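Local coordinates for prophage MuSo2, 43 kDa tail protein (Shewanella oneidensis, PDB 3CDD) that is a 43 kDa prophage tail protein that probably forms part of the trimeric hub of a Mu-like phage baseplate, at residues R208-K213 / D243-R248. Numbering follows the deposited sequence.
Sequences RQRFSK and DSEIGR
The guanidinium of R210 carries I246 on one face, the apolar CD1 lying 3.4 Å above the plane and offset toward the rim, while D243, E245 and a water gather at its edge. The carboxylate of D243 is nearly coplanar with it, 11° apart, and a single oxygen takes both bonds: OD2 receives R210 NH2 at 3.0 Å through its syn lone pair, and R210 NE at 3.3 Å. R210 NH2 also reaches E245 OE1 at 2.7 Å; the bond is almost straight, but NH2 comes from above the E245 carboxylate, whose plane is 70° from the guanidinium. Arginine suits this place because its flat group points several N-H bonds outward in one plane, and NH2 alone serves both acids. The longer glutamate carries its acid out to NH2. The short D243 can close an Asx turn, OD1 accepting from E245 N (3.0 Å), while OD2 takes the arginine and the water, which also joins R210 NE and F211 N. D243 N bonds S212 O. Helix 262-278 packs on R210 and D243. This is an Asx turn at the start of the type I turn D243-I246, joined by a salt-bridge network to the loop before strand 213-217, a pairing of two strand-connecting loops.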
loop_
_atom_site.group_PDB
_atom_site.type_symbol
_atom_site.label_atom_id
_atom_site.label_comp_id
_atom_site.label_asym_id
_atom_site.label_seq_id
_atom_site.Cartn_x
_atom_site.Cartn_y
_atom_site.Cartn_z
ATOM N N ARG A 208 -15.229 -8.649 -11.196
ATOM C CA ARG A 208 -14.016 -7.921 -11.616
ATOM C C ARG A 208 -12.897 -8.902 -11.994
ATOM O O ARG A 208 -12.135 -8.653 -12.925
ATOM C CB ARG A 208 -13.521 -6.945 -10.532
ATOM C CG ARG A 208 -14.332 -5.657 -10.409
ATOM C CD ARG A 208 -14.029 -4.875 -9.101
ATOM N NE ARG A 208 -15.085 -3.898 -8.783
ATOM C CZ ARG A 208 -15.178 -2.663 -9.284
ATOM N NH1 ARG A 208 -14.247 -2.190 -10.130
ATOM N NH2 ARG A 208 -16.210 -1.885 -8.928
ATOM N N GLN A 209 -12.831 -10.028 -11.291
ATOM C CA GLN A 209 -11.750 -10.990 -11.500
ATOM C C GLN A 209 -12.253 -12.308 -12.059
ATOM O O GLN A 209 -11.544 -13.303 -12.033
ATOM C CB GLN A 209 -10.926 -11.170 -10.219
ATOM C CG GLN A 209 -10.236 -9.877 -9.789
ATOM C CD GLN A 209 -9.544 -9.977 -8.435
ATOM O OE1 GLN A 209 -10.179 -10.281 -7.415
ATOM N NE2 GLN A 209 -8.234 -9.701 -8.416
ATOM N N ARG A 210 -13.482 -12.283 -12.582
ATOM C CA ARG A 210 -14.134 -13.430 -13.192
ATOM C C ARG A 210 -14.018 -13.344 -14.690
ATOM O O ARG A 210 -14.050 -12.221 -15.267
ATOM C CB ARG A 210 -15.618 -13.501 -12.790
ATOM C CG ARG A 210 -15.877 -13.805 -11.292
ATOM C CD ARG A 210 -15.333 -15.132 -10.892
ATOM N NE ARG A 210 -16.114 -16.229 -11.466
ATOM C CZ ARG A 210 -17.256 -16.682 -10.956
ATOM N NH1 ARG A 210 -17.755 -16.140 -9.851
ATOM N NH2 ARG A 210 -17.907 -17.674 -11.550
ATOM N N PHE A 211 -13.840 -14.508 -15.332
ATOM C CA PHE A 211 -13.642 -14.554 -16.797
ATOM C C PHE A 211 -14.433 -15.697 -17.400
ATOM O O PHE A 211 -14.701 -16.667 -16.719
ATOM C CB PHE A 211 -12.155 -14.618 -17.172
ATOM C CG PHE A 211 -11.354 -13.447 -16.652
ATOM C CD1 PHE A 211 -10.775 -13.498 -15.385
ATOM C CD2 PHE A 211 -11.194 -12.284 -17.423
ATOM C CE1 PHE A 211 -10.040 -12.421 -14.888
ATOM C CE2 PHE A 211 -10.479 -11.210 -16.925
ATOM C CZ PHE A 211 -9.899 -11.269 -15.651
ATOM N N SER A 212 -14.823 -15.549 -18.665
ATOM C CA SER A 212 -15.646 -16.535 -19.371
ATOM C C SER A 212 -14.833 -17.722 -19.859
ATOM O O SER A 212 -15.352 -18.829 -20.004
ATOM C CB SER A 212 -16.387 -15.896 -20.555
ATOM O OG SER A 212 -15.491 -15.259 -21.447
ATOM N N LYS A 213 -13.554 -17.473 -20.117
ATOM C CA LYS A 213 -12.650 -18.489 -20.644
ATOM C C LYS A 213 -11.223 -18.250 -20.155
ATOM O O LYS A 213 -10.697 -17.140 -20.267
ATOM C CB LYS A 213 -12.698 -18.484 -22.170
ATOM C CG LYS A 213 -12.128 -19.760 -22.811
ATOM C CD LYS A 213 -12.357 -19.775 -24.311
ATOM C CE LYS A 213 -13.654 -20.496 -24.656
ATOM N NZ LYS A 213 -13.924 -20.536 -26.121
ATOM N N ASP A 243 -15.638 -20.984 -17.900
ATOM C CA ASP A 243 -16.429 -20.722 -16.713
ATOM C C ASP A 243 -17.791 -20.259 -17.199
ATOM O O ASP A 243 -17.967 -19.100 -17.616
ATOM C CB ASP A 243 -15.766 -19.670 -15.822
ATOM C CG ASP A 243 -16.587 -19.355 -14.569
ATOM O OD1 ASP A 243 -17.736 -19.839 -14.428
ATOM O OD2 ASP A 243 -16.080 -18.608 -13.712
ATOM N N SER A 244 -18.746 -21.175 -17.135
ATOM C CA SER A 244 -20.091 -20.973 -17.650
ATOM C C SER A 244 -20.965 -20.044 -16.797
ATOM O O SER A 244 -22.067 -19.675 -17.216
ATOM C CB SER A 244 -20.775 -22.328 -17.779
ATOM O OG SER A 244 -20.767 -22.967 -16.515
ATOM N N GLU A 245 -20.490 -19.681 -15.606
ATOM C CA GLU A 245 -21.192 -18.700 -14.776
ATOM C C GLU A 245 -21.131 -17.301 -15.395
ATOM O O GLU A 245 -22.004 -16.466 -15.153
ATOM C CB GLU A 245 -20.620 -18.668 -13.352
ATOM C CG GLU A 245 -20.795 -19.990 -12.574
ATOM C CD GLU A 245 -20.332 -19.926 -11.102
ATOM O OE1 GLU A 245 -20.132 -18.808 -10.557
ATOM O OE2 GLU A 245 -20.179 -21.017 -10.494
ATOM N N ILE A 246 -20.095 -17.055 -16.195
ATOM C CA ILE A 246 -19.820 -15.721 -16.733
ATOM C C ILE A 246 -20.342 -15.624 -18.153
ATOM O O ILE A 246 -19.685 -16.094 -19.078
ATOM C CB ILE A 246 -18.298 -15.389 -16.686
ATOM C CG1 ILE A 246 -17.706 -15.640 -15.288
ATOM C CG2 ILE A 246 -18.009 -13.958 -17.179
ATOM C CD1 ILE A 246 -18.578 -15.214 -14.094
ATOM N N GLY A 247 -21.507 -14.995 -18.322
ATOM C CA GLY A 247 -22.232 -15.030 -19.598
ATOM C C GLY A 247 -21.964 -13.943 -20.626
ATOM O O GLY A 247 -22.749 -13.760 -21.556
ATOM N N ARG A 248 -20.860 -13.223 -20.453
ATOM C CA ARG A 248 -20.392 -12.205 -21.384
ATOM C C ARG A 248 -19.013 -12.658 -21.815
ATOM O O ARG A 248 -18.323 -13.317 -21.052
ATOM C CB ARG A 248 -20.258 -10.869 -20.620
ATOM C CG ARG A 248 -19.900 -9.661 -21.439
ATOM C CD ARG A 248 -19.325 -8.531 -20.574
ATOM N NE ARG A 248 -19.954 -8.553 -19.285
ATOM C CZ ARG A 248 -19.466 -8.040 -18.171
ATOM N NH1 ARG A 248 -18.315 -7.382 -18.143
ATOM N NH2 ARG A 248 -20.181 -8.188 -17.079
HETATM O O HOH W 1 -14.175 -16.787 -13.377
#